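Local coordinates for protein TSR3 (Vulcanisaeta distributa, PDB 5APG) that probably transfers the 3-amino-3-carboxypropyl group of S-adenosylmethionine to an N1-methylpseudouridine of 16S rRNA, completing a hypermodified nucleotide, at residues Ser111-Ala117 / Val132-Trp138; Ala119-Met123 / Leu150-Ala154. All blocks are in the same frame, centred on the assembly; numbering follows the deposited sequence. Where two conformers were deposited one is given.

Both interactions use helix 112-122. Interaction 1 takes its N-terminal half, which forms part of the pocket of the cofactor analogue, and packs it against the end of helix 126-133 and the following loop; it is buried at I113 but reaches toward the surface at L135, Y136 and W138. Interaction 2 packs the helix's C-terminal end against helix 141-153 and is buried except at the partly exposed A154. The contacts, with centres about 14 Å apart, meet where V132 CG2 lies 4.1 Å from L120 CD1. Apolar side chains dominate each. The polar features differ: a capping box and a ligand hydrogen bond at the helix start, a water joining two backbone carbonyls at its end.

Interaction 1 (Ser111-Ala117 / Val132-Trp138); sequences STIEAVA and VLRLYKW. With EEM ([(3S)-3-amino-4-hydroxy-4-oxo-butyl]-[[(2S,3S,4R,5R)-5-(6-aminopurin-9-yl)-3,4-dihydroxy-oxolan-2-yl]methyl]-methyl-selanium), chain D.
Segment 111-117 opens in an extended residue, S111, and runs from T112 as regular helix; 132-138 leaves helix 126-133 through a type I turn, L133 to Y136. The backbones come closest at A117 and V132, with CA atoms 6.4 Å apart, and diverge toward W138. I113 is the main bump. With both chi angles trans it reaches into a hollow walled by V132, L135, Y136 and W138: its CG1 lies 3.4 Å from V132 CG1, its CD1 4.1 Å from L135 CB and 3.7 Å from Y136 CE2 at the ring edge, and its CG2 3.9 Å from W138 CH2. A long branched side chain suits a hollow with several walls. One turn on, the small A117 lets L133 close in: A117 CB lies 3.5 Å from L133 CG. The W138 indole (chi1 p) folds back to E114, W138 CZ3 lying 3.7 Å from E114 CD. S111 and E114 form a capping box: E114 N donates to S111 OG (3.2 Å) and S111 N to E114 OE1 (3.0 Å), while S111 OG also donates to E114 OE1 (2.7 Å). E114 OE2 accepts from the backbone of A99. Just after the cap residue, T112 N gives a 2.9 Å hydrogen bond to the carboxylate O of EEM, and A115 CB touches the adenine N9 at 3.4 Å, an arrangement belonging to the S-adenosylmethionine pocket of this SPOUT-fold transferase.

Interaction 2 (Ala119-Met123 / Leu150-Ala154); sequences ALYIM and LERYA
Two helix ends meet here: 119-123 finishes helix 112-122, with M123 (a selenomethionine) the first residue to leave helical angles, and 150-154 lies in the last part of helix 141-153. The backbones draw to 4.4 Å between the CA atoms of I122 and A154, close enough for I122 O to lie 4.0 Å from A154 CA; alanine, with only a methyl group, permits such an approach. Y121 has the most surface covered. Its trans chi1 carries the flat ring over L150, so that Y121 CE1 sits 3.7 Å from L150 CB while L150 CD1 lies over one face of the ring, in apolar packing; the same CE1 is 4.2 Å from A154 CB. Helix 126-133 also borders this ring, through K126 and A129. The contact thus belongs to the helical part of the SPOUT-fold protein, where helices 126-133 and 141-153 both pack against helix 112-122. I122, second in buried area, fills the gap beside the tyrosine: with chi1 m and chi2 trans, its CG1 reaches Y153 CB at 4.1 Å and L150 CD2 at 4.4 Å. The branched end of L150, also chi1 m and chi2 trans, suits both neighbours, for L150 CD2 lies 4.0 Å from Y121 CD1 as well as against I122. The Y153 ring turns away, its OH hydrogen-bonding to L95 O. Beyond the apolar patch, one water donates to I122 O (2.7 Å) and to A154 O (2.9 Å).

Interaction 1 (Ser111-Ala117 / Val132-Trp138)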
# COMPACT_ATOMS: atom_id res chain seq x y z
N SER A 111 5.12 -0.32 5.05
CA SER A 111 4.49 -1.43 5.75
C SER A 111 3.09 -1.62 5.19
O SER A 111 2.54 -0.72 4.55
CB SER A 111 4.43 -1.18 7.26
OG SER A 111 3.53 -0.13 7.58
N THR A 112 2.51 -2.79 5.42
CA THR A 112 1.17 -3.07 4.93
C THR A 112 0.17 -2.05 5.50
O THR A 112 -0.70 -1.55 4.78
CB THR A 112 0.73 -4.50 5.28
OG1 THR A 112 1.60 -5.43 4.61
CG2 THR A 112 -0.71 -4.76 4.83
N ILE A 113 0.31 -1.70 6.78
CA ILE A 113 -0.65 -0.79 7.39
C ILE A 113 -0.50 0.63 6.84
O ILE A 113 -1.49 1.34 6.66
CB ILE A 113 -0.55 -0.78 8.95
CG1 ILE A 113 -1.71 -0.01 9.55
CG2 ILE A 113 0.79 -0.20 9.44
CD1 ILE A 113 -1.92 -0.24 11.05
N GLU A 114 0.73 1.05 6.54
CA GLU A 114 0.96 2.36 5.95
C GLU A 114 0.38 2.41 4.54
O GLU A 114 -0.17 3.43 4.11
CB GLU A 114 2.45 2.70 5.91
CG GLU A 114 3.05 3.11 7.26
CD GLU A 114 4.56 3.07 7.25
OE1 GLU A 114 5.12 1.99 6.97
OE2 GLU A 114 5.20 4.11 7.52
N ALA A 115 0.51 1.31 3.82
CA ALA A 115 -0.02 1.23 2.47
C ALA A 115 -1.54 1.31 2.46
O ALA A 115 -2.12 2.00 1.62
CB ALA A 115 0.43 -0.03 1.81
N VAL A 116 -2.18 0.59 3.38
CA VAL A 116 -3.63 0.65 3.50
C VAL A 116 -4.07 2.07 3.82
O VAL A 116 -4.98 2.60 3.19
CB VAL A 116 -4.14 -0.32 4.60
CG1 VAL A 116 -5.60 -0.04 4.95
CG2 VAL A 116 -3.96 -1.78 4.14
N ALA A 117 -3.40 2.70 4.78
CA ALA A 117 -3.75 4.07 5.17
C ALA A 117 -3.54 5.06 4.03
O ALA A 117 -4.37 5.94 3.81
CB ALA A 117 -2.95 4.48 6.38
N VAL A 132 -6.82 3.87 11.30
CA VAL A 132 -5.92 2.76 11.01
C VAL A 132 -4.50 3.03 11.54
O VAL A 132 -3.91 2.20 12.22
CB VAL A 132 -5.88 2.48 9.49
CG1 VAL A 132 -4.63 1.73 9.11
CG2 VAL A 132 -7.13 1.74 9.04
N LEU A 133 -3.96 4.21 11.22
CA LEU A 133 -2.60 4.56 11.61
C LEU A 133 -2.42 4.66 13.13
O LEU A 133 -1.34 4.40 13.65
CB LEU A 133 -2.18 5.87 10.96
CG LEU A 133 -1.92 5.79 9.45
CD1 LEU A 133 -1.76 7.18 8.86
CD2 LEU A 133 -0.70 4.93 9.16
N ARG A 134 -3.48 5.04 13.83
CA ARG A 134 -3.39 5.21 15.27
C ARG A 134 -3.17 3.88 16.00
O ARG A 134 -2.90 3.86 17.20
CB ARG A 134 -4.65 5.92 15.79
CG ARG A 134 -4.63 7.43 15.51
CD ARG A 134 -5.89 8.13 15.98
NE ARG A 134 -6.06 8.05 17.42
CZ ARG A 134 -7.12 8.52 18.08
NH1 ARG A 134 -8.10 9.12 17.42
NH2 ARG A 134 -7.19 8.39 19.40
N LEU A 135 -3.23 2.76 15.28
CA LEU A 135 -2.89 1.45 15.84
C LEU A 135 -1.41 1.35 16.23
O LEU A 135 -1.02 0.44 16.97
CB LEU A 135 -3.25 0.33 14.87
CG LEU A 135 -4.74 0.07 14.65
CD1 LEU A 135 -4.93 -1.12 13.71
CD2 LEU A 135 -5.44 -0.17 15.98
N TYR A 136 -0.58 2.26 15.71
CA TYR A 136 0.83 2.33 16.11
C TYR A 136 1.15 3.74 16.61
O TYR A 136 0.56 4.71 16.15
CB TYR A 136 1.75 1.95 14.94
CG TYR A 136 1.71 0.47 14.60
CD1 TYR A 136 2.51 -0.44 15.29
CD2 TYR A 136 0.86 -0.01 13.61
CE1 TYR A 136 2.46 -1.80 14.99
CE2 TYR A 136 0.82 -1.36 13.30
CZ TYR A 136 1.62 -2.25 13.99
OH TYR A 136 1.57 -3.59 13.69
N LYS A 137 2.08 3.85 17.55
CA LYS A 137 2.40 5.17 18.07
C LYS A 137 3.03 6.04 16.98
O LYS A 137 2.82 7.25 16.96
CB LYS A 137 3.32 5.07 19.29
CG LYS A 137 4.74 4.61 19.01
CD LYS A 137 5.61 4.83 20.25
CE LYS A 137 6.90 4.04 20.20
NZ LYS A 137 7.65 4.17 21.48
N TRP A 138 3.75 5.41 16.06
CA TRP A 138 4.42 6.12 14.96
C TRP A 138 3.50 6.33 13.76
O TRP A 138 3.86 7.03 12.80
CB TRP A 138 5.68 5.36 14.52
CG TRP A 138 5.43 3.89 14.24
CD1 TRP A 138 5.68 2.85 15.09
CD2 TRP A 138 4.87 3.33 13.05
NE1 TRP A 138 5.31 1.66 14.49
CE2 TRP A 138 4.81 1.93 13.24
CE3 TRP A 138 4.41 3.86 11.84
CZ2 TRP A 138 4.31 1.07 12.27
CZ3 TRP A 138 3.92 3.00 10.88
CH2 TRP A 138 3.87 1.62 11.10
C2 EEM D . 1.76 -0.52 -3.45
N3 EEM D . 1.57 -1.31 -2.44
C4 EEM D . 2.38 -1.24 -1.39
C1' EEM D . 1.48 -2.90 0.28
C2' EEM D . 1.67 -4.14 -0.64
C3' EEM D . 2.62 -4.88 0.06
C4' EEM D . 2.44 -4.73 1.38
C5' EEM D . 3.69 -4.63 2.18
O EEM D . 3.70 -4.52 7.36
C EEM D . 4.47 -5.42 7.54
OXT EEM D . 4.39 -6.10 8.55
CA EEM D . 5.53 -5.74 6.51
N EEM D . 6.43 -6.71 7.08
CB EEM D . 4.79 -6.28 5.30
CG EEM D . 5.62 -6.34 4.03
SE EEM D . 4.46 -6.41 2.43
CE EEM D . 5.52 -6.74 0.84
O4' EEM D . 1.83 -3.24 1.45
O3' EEM D . 2.71 -6.27 -0.42
O2' EEM D . 0.40 -4.80 -0.52
N9 EEM D . 2.45 -1.89 -0.22
C8 EEM D . 3.49 -1.39 0.42
N7 EEM D . 4.09 -0.46 -0.29
C5 EEM D . 3.41 -0.32 -1.45
N1 EEM D . 2.72 0.36 -3.56
C6 EEM D . 3.58 0.51 -2.59
N6 EEM D . 4.63 1.44 -2.67

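Interaction 2 (Ala119-Met123 / Leu150-Ala154)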
# COMPACT_ATOMS: atom_id res chain seq x y z
N ALA A 119 -3.63 4.41 0.81
CA ALA A 119 -4.67 4.15 -0.18
C ALA A 119 -5.98 4.79 0.25
O ALA A 119 -6.65 5.45 -0.55
CB ALA A 119 -4.85 2.65 -0.39
N LEU A 120 -6.35 4.60 1.51
CA LEU A 120 -7.55 5.20 2.07
C LEU A 120 -7.53 6.73 1.96
O LEU A 120 -8.50 7.35 1.52
CB LEU A 120 -7.72 4.80 3.54
CG LEU A 120 -8.10 3.34 3.82
CD1 LEU A 120 -8.09 3.06 5.33
CD2 LEU A 120 -9.45 3.02 3.22
N TYR A 121 -6.42 7.32 2.37
CA TYR A 121 -6.27 8.77 2.34
C TYR A 121 -6.46 9.31 0.92
O TYR A 121 -7.23 10.24 0.69
CB TYR A 121 -4.90 9.18 2.88
CG TYR A 121 -4.77 10.66 3.18
CD1 TYR A 121 -4.55 11.58 2.16
CD2 TYR A 121 -4.86 11.13 4.49
CE1 TYR A 121 -4.43 12.94 2.44
CE2 TYR A 121 -4.74 12.49 4.77
CZ TYR A 121 -4.53 13.38 3.74
OH TYR A 121 -4.41 14.72 4.02
N ILE A 122 -5.75 8.71 -0.03
CA ILE A 122 -5.78 9.16 -1.43
C ILE A 122 -7.20 9.06 -2.00
O ILE A 122 -7.61 9.91 -2.80
CB ILE A 122 -4.79 8.33 -2.28
CG1 ILE A 122 -3.36 8.73 -1.95
CG2 ILE A 122 -5.04 8.53 -3.78
CD1 ILE A 122 -2.35 7.64 -2.23
N MSE A 123 -7.95 8.06 -1.57
CA MSE A 123 -9.29 7.85 -2.09
C MSE A 123 -10.36 8.59 -1.28
O MSE A 123 -11.55 8.36 -1.46
CB MSE A 123 -9.59 6.35 -2.15
CG MSE A 123 -8.69 5.60 -3.12
SE MSE A 123 -9.22 3.75 -3.42
CE MSE A 123 -8.97 3.07 -1.62
N LEU A 150 0.77 13.96 0.01
CA LEU A 150 -0.58 13.40 0.12
C LEU A 150 -1.66 14.39 -0.31
O LEU A 150 -2.66 13.99 -0.92
CB LEU A 150 -0.84 12.94 1.55
CG LEU A 150 -0.20 11.60 1.94
CD1 LEU A 150 -0.29 11.38 3.44
CD2 LEU A 150 -0.85 10.46 1.17
N GLU A 151 -1.46 15.66 0.01
CA GLU A 151 -2.40 16.71 -0.39
C GLU A 151 -2.53 16.77 -1.90
O GLU A 151 -3.63 16.92 -2.44
CB GLU A 151 -1.97 18.07 0.17
CG GLU A 151 -2.95 19.21 -0.12
CD GLU A 151 -2.65 19.93 -1.43
OE1 GLU A 151 -1.48 19.97 -1.84
OE2 GLU A 151 -3.60 20.46 -2.04
N ARG A 152 -1.41 16.67 -2.60
CA ARG A 152 -1.41 16.66 -4.06
C ARG A 152 -1.96 15.35 -4.60
O ARG A 152 -2.77 15.35 -5.53
CB ARG A 152 0.01 16.90 -4.60
CG ARG A 152 0.56 18.29 -4.33
CD ARG A 152 -0.09 19.35 -5.22
NE ARG A 152 -1.38 19.81 -4.69
CZ ARG A 152 -2.44 20.08 -5.45
NH1 ARG A 152 -2.38 19.94 -6.76
NH2 ARG A 152 -3.56 20.49 -4.88
N TYR A 153 -1.53 14.23 -4.02
CA TYR A 153 -2.00 12.92 -4.46
C TYR A 153 -3.52 12.78 -4.30
O TYR A 153 -4.19 12.18 -5.14
CB TYR A 153 -1.31 11.80 -3.69
CG TYR A 153 0.19 11.72 -3.89
CD1 TYR A 153 0.78 12.18 -5.06
CD2 TYR A 153 1.01 11.16 -2.92
CE1 TYR A 153 2.16 12.10 -5.25
CE2 TYR A 153 2.38 11.07 -3.10
CZ TYR A 153 2.95 11.55 -4.26
OH TYR A 153 4.31 11.46 -4.43
N ALA A 154 -4.05 13.32 -3.21
CA ALA A 154 -5.48 13.24 -2.94
C ALA A 154 -6.27 14.16 -3.86
O ALA A 154 -7.48 14.02 -4.00
CB ALA A 154 -5.77 13.58 -1.48
O HOH W 1 -9.08 12.15 -2.51